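Local atomic coordinates of phenylalanine hydroxylase (Colwellia psychrerythraea, PDB entry 2V27), a protein that probably catalyses the iron- and tetrahydrobiopterin-dependent hydroxylation of L-phenylalanine to L-tyrosine by molecular oxygen, the first step of phenylalanine breakdown. Residues 150-160 against 245-256; 164-173 against 223-233. All coordinates share one frame; numbering follows the deposited sequence.

Interaction 1: residues 150-160 against 245-256; sequences ATKEQRVFLAR and MELVAQAEALGL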
loop_
_atom_site.group_PDB
_atom_site.type_symbol
_atom_site.label_atom_id
_atom_site.label_comp_id
_atom_site.label_asym_id
_atom_site.label_seq_id
_atom_site.Cartn_x
_atom_site.Cartn_y
_atom_site.Cartn_z
ATOM N N ALA B 150 -1.601 9.431 -29.060
ATOM C CA ALA B 150 -2.010 10.042 -27.803
ATOM C C ALA B 150 -0.908 10.939 -27.277
ATOM O O ALA B 150 0.296 10.631 -27.435
ATOM C CB ALA B 150 -2.305 8.952 -26.781
ATOM N N THR B 151 -1.315 12.044 -26.647
ATOM C CA THR B 151 -0.395 12.876 -25.892
ATOM C C THR B 151 0.068 12.161 -24.626
ATOM O O THR B 151 -0.492 11.123 -24.237
ATOM C CB THR B 151 -1.065 14.178 -25.450
ATOM O OG1 THR B 151 -2.124 13.888 -24.535
ATOM C CG2 THR B 151 -1.623 14.965 -26.663
ATOM N N LYS B 152 1.055 12.738 -23.949
ATOM C CA LYS B 152 1.496 12.245 -22.641
ATOM C C LYS B 152 0.353 12.140 -21.621
ATOM O O LYS B 152 0.246 11.115 -20.927
ATOM C CB LYS B 152 2.630 13.114 -22.103
ATOM C CG LYS B 152 3.098 12.762 -20.693
ATOM C CE LYS B 152 4.768 14.356 -18.478
ATOM N NZ LYS B 152 6.157 14.679 -18.033
ATOM N N GLU B 153 -0.486 13.166 -21.515
ATOM C CA GLU B 153 -1.571 13.100 -20.560
ATOM C C GLU B 153 -2.638 12.136 -21.036
ATOM O O GLU B 153 -3.225 11.459 -20.213
ATOM C CB GLU B 153 -2.152 14.468 -20.208
ATOM C CG GLU B 153 -3.042 14.474 -18.927
ATOM C CD GLU B 153 -2.355 13.942 -17.636
ATOM O OE1 GLU B 153 -1.230 14.397 -17.298
ATOM O OE2 GLU B 153 -2.966 13.072 -16.948
ATOM N N GLN B 154 -2.868 12.027 -22.345
ATOM C CA GLN B 154 -3.906 11.105 -22.797
ATOM C C GLN B 154 -3.474 9.652 -22.514
ATOM O O GLN B 154 -4.278 8.805 -22.079
ATOM C CB GLN B 154 -4.167 11.287 -24.297
ATOM C CG GLN B 154 -5.041 12.483 -24.602
ATOM C CD GLN B 154 -5.046 12.834 -26.075
ATOM O OE1 GLN B 154 -4.183 12.386 -26.859
ATOM N NE2 GLN B 154 -6.074 13.581 -26.479
ATOM N N ARG B 155 -2.185 9.406 -22.669
ATOM C CA ARG B 155 -1.627 8.060 -22.396
ATOM C C ARG B 155 -1.817 7.692 -20.899
ATOM O O ARG B 155 -2.063 6.496 -20.612
ATOM C CB ARG B 155 -0.174 7.931 -22.933
ATOM C CG ARG B 155 -0.155 7.842 -24.492
ATOM C CD ARG B 155 1.252 7.772 -25.107
ATOM N NE ARG B 155 1.259 7.395 -26.532
ATOM C CZ ARG B 155 2.362 7.390 -27.290
ATOM N NH1 ARG B 155 3.561 7.695 -26.740
ATOM N NH2 ARG B 155 2.283 7.044 -28.575
ATOM N N VAL B 156 -1.752 8.669 -19.975
ATOM C CA VAL B 156 -1.991 8.441 -18.510
ATOM C C VAL B 156 -3.434 7.912 -18.332
ATOM O O VAL B 156 -3.662 6.913 -17.615
ATOM C CB VAL B 156 -1.739 9.721 -17.607
ATOM C CG1 VAL B 156 -2.181 9.512 -16.145
ATOM C CG2 VAL B 156 -0.256 10.158 -17.655
ATOM N N PHE B 157 -4.387 8.525 -19.030
ATOM C CA PHE B 157 -5.789 8.099 -18.958
ATOM C C PHE B 157 -5.974 6.732 -19.568
ATOM O O PHE B 157 -6.726 5.934 -19.041
ATOM C CB PHE B 157 -6.691 9.139 -19.653
ATOM C CG PHE B 157 -6.983 10.347 -18.783
ATOM C CD1 PHE B 157 -8.131 10.356 -17.980
ATOM C CD2 PHE B 157 -6.097 11.440 -18.731
ATOM C CE1 PHE B 157 -8.416 11.462 -17.115
ATOM C CE2 PHE B 157 -6.361 12.531 -17.876
ATOM C CZ PHE B 157 -7.526 12.541 -17.095
ATOM N N LEU B 158 -5.281 6.475 -20.684
ATOM C CA LEU B 158 -5.362 5.173 -21.319
ATOM C C LEU B 158 -4.797 4.094 -20.370
ATOM O O LEU B 158 -5.431 3.072 -20.175
ATOM C CB LEU B 158 -4.571 5.222 -22.661
ATOM C CG LEU B 158 -5.239 6.086 -23.734
ATOM C CD1 LEU B 158 -4.375 6.081 -25.031
ATOM C CD2 LEU B 158 -6.634 5.538 -23.973
ATOM N N ALA B 159 -3.622 4.320 -19.797
ATOM C CA ALA B 159 -3.062 3.360 -18.821
ATOM C C ALA B 159 -4.026 3.039 -17.640
ATOM O O ALA B 159 -4.043 1.907 -17.156
ATOM C CB ALA B 159 -1.687 3.855 -18.289
ATOM N N ARG B 160 -4.820 4.025 -17.240
ATOM C CA ARG B 160 -5.771 3.904 -16.148
ATOM C C ARG B 160 -6.897 2.963 -16.607
ATOM O O ARG B 160 -7.317 2.016 -15.886
ATOM C CB ARG B 160 -6.301 5.304 -15.732
ATOM C CG ARG B 160 -7.390 5.306 -14.682
ATOM C CD ARG B 160 -7.758 6.768 -14.329
ATOM N NE ARG B 160 -6.653 7.479 -13.682
ATOM C CZ ARG B 160 -6.182 8.643 -14.099
ATOM N NH1 ARG B 160 -6.749 9.273 -15.146
ATOM N NH2 ARG B 160 -5.130 9.164 -13.465
ATOM N N MET B 245 -10.927 9.993 -26.953
ATOM C CA MET B 245 -10.294 11.243 -26.547
ATOM C C MET B 245 -11.346 12.278 -26.084
ATOM O O MET B 245 -11.071 13.045 -25.154
ATOM C CB MET B 245 -9.365 11.815 -27.629
ATOM C CG MET B 245 -8.169 10.903 -27.956
ATOM S SD MET B 245 -7.415 10.133 -26.482
ATOM C CE MET B 245 -6.348 8.941 -27.332
ATOM N N GLU B 246 -12.552 12.211 -26.662
ATOM C CA GLU B 246 -13.679 13.021 -26.137
ATOM C C GLU B 246 -13.986 12.645 -24.662
ATOM O O GLU B 246 -14.197 13.513 -23.831
ATOM C CB GLU B 246 -14.950 12.844 -26.960
ATOM C CG GLU B 246 -14.973 13.659 -28.233
ATOM C CD GLU B 246 -16.265 13.478 -29.004
ATOM O OE1 GLU B 246 -17.223 12.817 -28.502
ATOM O OE2 GLU B 246 -16.304 14.002 -30.135
ATOM N N LEU B 247 -13.972 11.350 -24.359
ATOM C CA LEU B 247 -14.222 10.862 -22.994
ATOM C C LEU B 247 -13.116 11.320 -22.030
ATOM O O LEU B 247 -13.369 11.720 -20.881
ATOM C CB LEU B 247 -14.351 9.339 -23.030
ATOM C CG LEU B 247 -15.681 8.850 -23.616
ATOM C CD1 LEU B 247 -15.771 7.346 -24.004
ATOM C CD2 LEU B 247 -16.867 9.178 -22.678
ATOM N N VAL B 248 -11.862 11.302 -22.503
ATOM C CA VAL B 248 -10.736 11.805 -21.727
ATOM C C VAL B 248 -10.901 13.302 -21.395
ATOM O O VAL B 248 -10.758 13.716 -20.252
ATOM C CB VAL B 248 -9.362 11.527 -22.419
ATOM C CG1 VAL B 248 -8.243 12.266 -21.745
ATOM C CG2 VAL B 248 -9.094 10.002 -22.436
ATOM N N ALA B 249 -11.210 14.103 -22.423
ATOM C CA ALA B 249 -11.537 15.512 -22.217
ATOM C C ALA B 249 -12.718 15.742 -21.244
ATOM O O ALA B 249 -12.621 16.626 -20.389
ATOM C CB ALA B 249 -11.834 16.191 -23.582
ATOM N N GLN B 250 -13.745 14.911 -21.319
ATOM C CA GLN B 250 -14.859 15.042 -20.362
ATOM C C GLN B 250 -14.369 14.740 -18.923
ATOM O O GLN B 250 -14.698 15.436 -17.973
ATOM C CB GLN B 250 -15.951 14.077 -20.745
ATOM C CG GLN B 250 -17.140 14.259 -19.886
ATOM C CD GLN B 250 -18.206 13.267 -20.183
ATOM O OE1 GLN B 250 -18.017 12.325 -20.986
ATOM N NE2 GLN B 250 -19.376 13.495 -19.622
ATOM N N ALA B 251 -13.616 13.652 -18.777
ATOM C CA ALA B 251 -12.978 13.362 -17.496
ATOM C C ALA B 251 -12.142 14.521 -16.931
ATOM O O ALA B 251 -12.247 14.811 -15.744
ATOM C CB ALA B 251 -12.119 12.103 -17.652
ATOM N N GLU B 252 -11.308 15.164 -17.766
ATOM C CA GLU B 252 -10.531 16.265 -17.369
ATOM C C GLU B 252 -11.383 17.485 -16.977
ATOM O O GLU B 252 -11.096 18.133 -15.963
ATOM C CB GLU B 252 -9.529 16.610 -18.455
ATOM C CG GLU B 252 -8.306 15.729 -18.400
ATOM C CD GLU B 252 -7.215 16.144 -19.366
ATOM O OE1 GLU B 252 -6.015 16.217 -18.964
ATOM O OE2 GLU B 252 -7.582 16.396 -20.529
ATOM N N ALA B 253 -12.447 17.752 -17.741
ATOM C CA ALA B 253 -13.370 18.839 -17.375
ATOM C C ALA B 253 -13.978 18.622 -15.962
ATOM O O ALA B 253 -14.198 19.574 -15.218
ATOM C CB ALA B 253 -14.485 18.931 -18.397
ATOM N N LEU B 254 -14.296 17.366 -15.623
ATOM C CA LEU B 254 -14.853 17.045 -14.313
ATOM C C LEU B 254 -13.812 16.948 -13.218
ATOM O O LEU B 254 -14.131 17.140 -12.039
ATOM C CB LEU B 254 -15.605 15.714 -14.417
ATOM C CG LEU B 254 -16.917 15.791 -15.227
ATOM C CD1 LEU B 254 -17.376 14.404 -15.583
ATOM C CD2 LEU B 254 -18.023 16.544 -14.436
ATOM N N GLY B 255 -12.578 16.686 -13.629
ATOM C CA GLY B 255 -11.448 16.415 -12.722
ATOM C C GLY B 255 -11.509 14.979 -12.185
ATOM O O GLY B 255 -12.532 14.298 -12.260
ATOM N N LEU B 256 -10.387 14.537 -11.646
ATOM C CA LEU B 256 -10.334 13.211 -11.052
ATOM C C LEU B 256 -11.283 13.097 -9.890
ATOM O O LEU B 256 -11.494 14.059 -9.155
ATOM C CB LEU B 256 -8.928 12.884 -10.577
ATOM C CG LEU B 256 -7.830 12.759 -11.638
ATOM C CD1 LEU B 256 -6.465 12.502 -10.968
ATOM C CD2 LEU B 256 -8.145 11.674 -12.660
HETATM O O HOH W 1 -8.365 14.326 -24.854
#
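Phe157 of helix 152-160 sets its ring among Val248, Ala251 and Glu252 of helix 245-254. The two helix segments run at 95° to each other with axes 10.5 Å apart, a near-perpendicular packing of two helices in this mainly helical enzyme. Val248 CG1 lies over one ring face as a CH-pi contact, 4.0 Å from the centroid, while on the opposite face Arg160 NH1 sits toward the rim. Ala251 CB comes obliquely to Phe157 CE1, and Glu252 CG, also oblique, meets Phe157 CZ at 3.5 Å. A flat ring suits this place because both faces can be used at once. The Arg160 guanidinium carries Leu256 CD2 over its own face, and its NH1 is hydrogen-bonded to Leu211 O.

Gln154 leaves its helix with CG anti to the carbonyl carbon (chi1 -79°) and then runs extended, crossing Met245 at about a right angle. Its CB lies 4.1 Å from Met245 SD, CG comes a little nearer, and CD rests 3.6 Å from the same sulfur. At the tip, NE2 lies 3.7 Å from Met245 CG and about as near to SD, and donates to a water that donates to Met245 O. OE1, near Met245 SD and CE, accepts from Thr151 N at 2.9 Å, the donor tilted 30° from the carbonyl plane. Gln154 N returns a bond to Thr151 OG1, completing a capping box. A leucine in place of Gln154 would probably leave Thr151 N without its side-chain acceptor and Met245 O without the amide-held water bridge.

No direct hydrogen bond joins the segments, so their adhesion rests mainly on van der Waals contact. At one margin Glu252 OE1 touches Glu153 CG, and the like-charged carboxylates, 4.8 Å apart at Glu153 OE2 and Glu252 OE1, would probably repel each other mildly.

Interaction 2: residues 164-173 against 223-233; sequences FTIEFGLLDT and IYYMLTKVSDL. With FE (Fe (III) ion), chain E.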
loop_
_atom_site.group_PDB
_atom_site.type_symbol
_atom_site.label_atom_id
_atom_site.label_comp_id
_atom_site.label_asym_id
_atom_site.label_seq_id
_atom_site.Cartn_x
_atom_site.Cartn_y
_atom_site.Cartn_z
ATOM N N PHE B 164 -7.738 -0.888 -14.997
ATOM C CA PHE B 164 -9.002 -1.338 -14.484
ATOM C C PHE B 164 -9.725 -2.392 -15.310
ATOM O O PHE B 164 -10.804 -2.852 -14.903
ATOM C CB PHE B 164 -9.877 -0.130 -14.233
ATOM C CG PHE B 164 -9.450 0.635 -12.998
ATOM C CD1 PHE B 164 -8.910 1.939 -13.093
ATOM C CD2 PHE B 164 -9.560 0.007 -11.731
ATOM C CE1 PHE B 164 -8.531 2.661 -11.917
ATOM C CE2 PHE B 164 -9.194 0.674 -10.562
ATOM C CZ PHE B 164 -8.689 2.015 -10.646
ATOM N N THR B 165 -9.155 -2.785 -16.469
ATOM C CA THR B 165 -9.764 -3.806 -17.355
ATOM C C THR B 165 -8.760 -4.954 -17.494
ATOM O O THR B 165 -8.833 -5.932 -16.764
ATOM C CB THR B 165 -10.169 -3.200 -18.760
ATOM O OG1 THR B 165 -9.066 -2.469 -19.337
ATOM C CG2 THR B 165 -11.350 -2.245 -18.548
ATOM N N ILE B 166 -7.798 -4.815 -18.396
ATOM C CA ILE B 166 -6.837 -5.888 -18.639
ATOM C C ILE B 166 -6.065 -6.331 -17.397
ATOM O O ILE B 166 -5.768 -7.545 -17.280
ATOM C CB ILE B 166 -5.903 -5.440 -19.803
ATOM C CG1 ILE B 166 -6.765 -5.428 -21.113
ATOM C CG2 ILE B 166 -4.643 -6.377 -19.949
ATOM C CD1 ILE B 166 -6.105 -4.825 -22.282
ATOM N N GLU B 167 -5.679 -5.385 -16.509
ATOM C CA GLU B 167 -4.912 -5.816 -15.339
ATOM C C GLU B 167 -5.813 -6.273 -14.162
ATOM O O GLU B 167 -5.560 -7.350 -13.580
ATOM C CB GLU B 167 -3.845 -4.782 -14.912
ATOM C CG GLU B 167 -2.872 -4.522 -16.046
ATOM C CD GLU B 167 -1.927 -5.728 -16.310
ATOM O OE1 GLU B 167 -1.208 -5.678 -17.332
ATOM O OE2 GLU B 167 -1.857 -6.698 -15.511
ATOM N N PHE B 168 -6.812 -5.472 -13.784
ATOM C CA PHE B 168 -7.600 -5.745 -12.563
ATOM C C PHE B 168 -9.103 -5.896 -12.757
ATOM O O PHE B 168 -9.883 -5.767 -11.817
ATOM C CB PHE B 168 -7.250 -4.686 -11.467
ATOM C CG PHE B 168 -5.896 -4.942 -10.870
ATOM C CD1 PHE B 168 -4.756 -4.442 -11.478
ATOM C CD2 PHE B 168 -5.759 -5.817 -9.788
ATOM C CE1 PHE B 168 -3.481 -4.787 -11.012
ATOM C CE2 PHE B 168 -4.494 -6.161 -9.313
ATOM C CZ PHE B 168 -3.347 -5.632 -9.936
ATOM N N GLY B 169 -9.508 -6.197 -13.985
ATOM C CA GLY B 169 -10.933 -6.365 -14.273
ATOM C C GLY B 169 -11.594 -7.549 -13.596
ATOM O O GLY B 169 -11.015 -8.626 -13.495
ATOM N N LEU B 170 -12.812 -7.300 -13.136
ATOM C CA LEU B 170 -13.639 -8.343 -12.578
ATOM C C LEU B 170 -14.930 -8.474 -13.370
ATOM O O LEU B 170 -15.301 -7.567 -14.140
ATOM C CB LEU B 170 -14.014 -8.022 -11.111
ATOM C CG LEU B 170 -12.841 -7.781 -10.147
ATOM C CD1 LEU B 170 -13.400 -7.552 -8.719
ATOM C CD2 LEU B 170 -11.893 -8.982 -10.144
ATOM N N LEU B 171 -15.606 -9.602 -13.163
ATOM C CA LEU B 171 -16.980 -9.771 -13.715
ATOM C C LEU B 171 -17.987 -9.987 -12.586
ATOM O O LEU B 171 -17.710 -10.730 -11.630
ATOM C CB LEU B 171 -17.103 -10.966 -14.661
ATOM C CG LEU B 171 -16.087 -11.149 -15.790
ATOM C CD1 LEU B 171 -16.504 -12.415 -16.561
ATOM C CD2 LEU B 171 -16.137 -9.948 -16.676
ATOM N N ASP B 172 -19.159 -9.375 -12.767
ATOM C CA ASP B 172 -20.317 -9.648 -11.901
ATOM C C ASP B 172 -21.302 -10.547 -12.673
ATOM O O ASP B 172 -22.039 -10.101 -13.566
ATOM C CB ASP B 172 -20.947 -8.298 -11.545
ATOM C CG ASP B 172 -22.172 -8.416 -10.643
ATOM O OD1 ASP B 172 -22.383 -9.498 -10.056
ATOM O OD2 ASP B 172 -22.888 -7.386 -10.521
ATOM N N THR B 173 -21.247 -11.817 -12.338
ATOM C CA THR B 173 -21.976 -12.856 -13.075
ATOM C C THR B 173 -23.113 -13.440 -12.255
ATOM O O THR B 173 -23.084 -13.372 -11.032
ATOM C CB THR B 173 -21.041 -14.017 -13.579
ATOM O OG1 THR B 173 -20.849 -15.019 -12.545
ATOM C CG2 THR B 173 -19.639 -13.449 -14.092
ATOM N N ILE B 223 -10.518 -0.072 -5.130
ATOM C CA ILE B 223 -11.656 -0.022 -6.048
ATOM C C ILE B 223 -11.395 -0.978 -7.227
ATOM O O ILE B 223 -10.305 -0.968 -7.798
ATOM C CB ILE B 223 -11.819 1.388 -6.661
ATOM C CG1 ILE B 223 -12.165 2.409 -5.596
ATOM C CG2 ILE B 223 -12.904 1.363 -7.738
ATOM C CD1 ILE B 223 -12.012 3.853 -6.095
ATOM N N TYR B 224 -12.429 -1.758 -7.568
ATOM C CA TYR B 224 -12.438 -2.586 -8.802
ATOM C C TYR B 224 -13.641 -2.204 -9.624
ATOM O O TYR B 224 -14.699 -1.768 -9.058
ATOM C CB TYR B 224 -12.572 -4.083 -8.448
ATOM C CG TYR B 224 -11.340 -4.652 -7.781
ATOM C CD1 TYR B 224 -11.047 -4.360 -6.456
ATOM C CD2 TYR B 224 -10.395 -5.412 -8.509
ATOM C CE1 TYR B 224 -9.856 -4.830 -5.840
ATOM C CE2 TYR B 224 -9.241 -5.940 -7.898
ATOM C CZ TYR B 224 -8.994 -5.620 -6.556
ATOM O OH TYR B 224 -7.880 -6.040 -5.869
ATOM N N TYR B 225 -13.524 -2.384 -10.940
ATOM C CA TYR B 225 -14.684 -2.234 -11.848
ATOM C C TYR B 225 -15.090 -3.567 -12.460
ATOM O O TYR B 225 -14.268 -4.379 -12.851
ATOM C CB TYR B 225 -14.430 -1.194 -12.931
ATOM C CG TYR B 225 -14.368 0.177 -12.324
ATOM C CD1 TYR B 225 -13.129 0.752 -11.989
ATOM C CD2 TYR B 225 -15.543 0.915 -12.090
ATOM C CE1 TYR B 225 -13.068 2.053 -11.415
ATOM C CE2 TYR B 225 -15.503 2.199 -11.535
ATOM C CZ TYR B 225 -14.269 2.783 -11.187
ATOM O OH TYR B 225 -14.211 4.057 -10.608
ATOM N N MET B 226 -16.402 -3.782 -12.517
ATOM C CA MET B 226 -16.959 -5.045 -12.971
ATOM C C MET B 226 -17.739 -4.928 -14.275
ATOM O O MET B 226 -18.691 -4.140 -14.362
ATOM C CB MET B 226 -17.888 -5.600 -11.911
ATOM C CG MET B 226 -17.247 -5.705 -10.503
ATOM S SD MET B 226 -18.413 -6.482 -9.323
ATOM C CE MET B 226 -19.579 -5.156 -9.110
ATOM N N LEU B 227 -17.357 -5.734 -15.265
ATOM C CA LEU B 227 -18.237 -6.013 -16.408
ATOM C C LEU B 227 -19.207 -7.124 -16.003
ATOM O O LEU B 227 -19.118 -7.653 -14.912
ATOM C CB LEU B 227 -17.402 -6.474 -17.624
ATOM C CG LEU B 227 -16.205 -5.602 -18.059
ATOM C CD1 LEU B 227 -15.421 -6.372 -19.172
ATOM C CD2 LEU B 227 -16.622 -4.244 -18.564
ATOM N N THR B 228 -20.111 -7.510 -16.898
ATOM C CA THR B 228 -20.916 -8.715 -16.659
ATOM C C THR B 228 -20.428 -9.930 -17.456
ATOM O O THR B 228 -20.771 -11.083 -17.133
ATOM C CB THR B 228 -22.371 -8.481 -17.036
ATOM O OG1 THR B 228 -22.462 -8.292 -18.458
ATOM C CG2 THR B 228 -22.959 -7.288 -16.248
ATOM N N LYS B 229 -19.674 -9.678 -18.530
ATOM C CA LYS B 229 -19.091 -10.737 -19.377
ATOM C C LYS B 229 -17.921 -10.077 -20.105
ATOM O O LYS B 229 -17.947 -8.856 -20.299
ATOM C CB LYS B 229 -20.112 -11.280 -20.414
ATOM C CG LYS B 229 -20.881 -10.238 -21.155
ATOM C CD LYS B 229 -21.987 -10.802 -22.105
ATOM C CE LYS B 229 -22.595 -9.665 -23.019
ATOM N NZ LYS B 229 -21.707 -8.574 -23.774
ATOM N N VAL B 230 -16.930 -10.865 -20.497
ATOM C CA VAL B 230 -15.788 -10.316 -21.262
ATOM C C VAL B 230 -16.258 -9.642 -22.553
ATOM O O VAL B 230 -15.665 -8.648 -22.978
ATOM C CB VAL B 230 -14.775 -11.450 -21.510
ATOM C CG1 VAL B 230 -13.657 -10.985 -22.475
ATOM C CG2 VAL B 230 -14.166 -11.881 -20.196
ATOM N N SER B 231 -17.328 -10.160 -23.174
ATOM C CA SER B 231 -17.747 -9.536 -24.420
ATOM C C SER B 231 -18.326 -8.132 -24.190
ATOM O O SER B 231 -18.505 -7.386 -25.169
ATOM C CB SER B 231 -18.718 -10.412 -25.176
ATOM O OG SER B 231 -19.879 -10.597 -24.405
ATOM N N ASP B 232 -18.500 -7.715 -22.922
ATOM C CA ASP B 232 -18.803 -6.284 -22.675
ATOM C C ASP B 232 -17.705 -5.319 -23.165
ATOM O O ASP B 232 -17.951 -4.122 -23.426
ATOM C CB ASP B 232 -19.160 -5.993 -21.199
ATOM C CG ASP B 232 -20.477 -6.689 -20.741
ATOM O OD1 ASP B 232 -21.272 -7.126 -21.599
ATOM O OD2 ASP B 232 -20.712 -6.800 -19.511
ATOM N N LEU B 233 -16.497 -5.837 -23.323
ATOM C CA LEU B 233 -15.422 -5.006 -23.887
ATOM C C LEU B 233 -15.723 -4.574 -25.329
ATOM O O LEU B 233 -15.130 -3.609 -25.811
ATOM C CB LEU B 233 -14.059 -5.734 -23.825
ATOM C CG LEU B 233 -13.505 -6.046 -22.423
ATOM C CD1 LEU B 233 -12.334 -7.081 -22.511
ATOM C CD2 LEU B 233 -13.115 -4.767 -21.728
HETATM FE FE FE E . -0.252 -7.513 -16.920
HETATM O O HOH W 2 -11.015 -3.160 -12.031
HETATM O O HOH W 3 -13.352 -3.982 -15.559
HETATM O O HOH W 4 1.259 -6.083 -16.046
HETATM O O HOH W 5 1.106 -7.344 -18.506
#
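Tyr225 turns the edge of its ring, at CD1 and CE1, onto the face of Phe164: the planes stand at 89° and the centroids are 5.3 Å apart, a T-shaped pair. Ile223 O meets the rim of the Phe164 ring near its plane, where the polarised C-H groups suit a carbonyl oxygen. Tyrosine suits its place because its hydroxyl continues past the pair to a hydrogen bond with Thr213 OG1. Phe168 and Tyr224 touch by their rims, Phe168 CD2 4.0 Å from Tyr224 CE2, with CE2 at the edge of the Phe168 ring; Phe168 O meets the edge of the Tyr224 ring.

Between strands 170-173 and 223-227 the pairing is parallel, the central pair of a mixed four-stranded sheet. Leu170 N donates to Tyr225 O, Leu227 N to Leu170 O, and Asp172 N to Leu227 O at 2.8 Å. Leu170 and Met226 share one face; Leu171 and Leu227 share the other, with Leu171 CD2 3.8 Å from Leu227 CB. With CG beside the backbone N (chi1 -56°), Leu170 carries CD1 to the Tyr224 side, oblique to the ring and 3.6 Å from Tyr224 CB.

One water donates to Phe164 O and Phe168 O and accepts from Tyr225 N, tying the end of the helix to the strand. Within that helix Glu167 grips the iron through both carboxylate oxygens, OE1 at 2.1 Å, alongside His122, His127 and two waters.

Overall arrangement
The two contacts lie about 20 Å apart, centre to centre, and share helix 152-167. Interaction 1 packs its N-terminal part against helix 241-254, about 20 Å from the centre of the chain; interaction 2 takes over at its C-terminal end, deeper in the molecule, where the chain passes into strand 170-173 of the mixed sheet. Along the sequence interaction 2 is nested within the loop closed by interaction 1, since 164-173 and 223-233 both fall between 150-160 and 245-256. The iron ligand Glu167 thus sits on a helix held at its start by helix packing and at its finish by aromatic, water-mediated and sheet contacts.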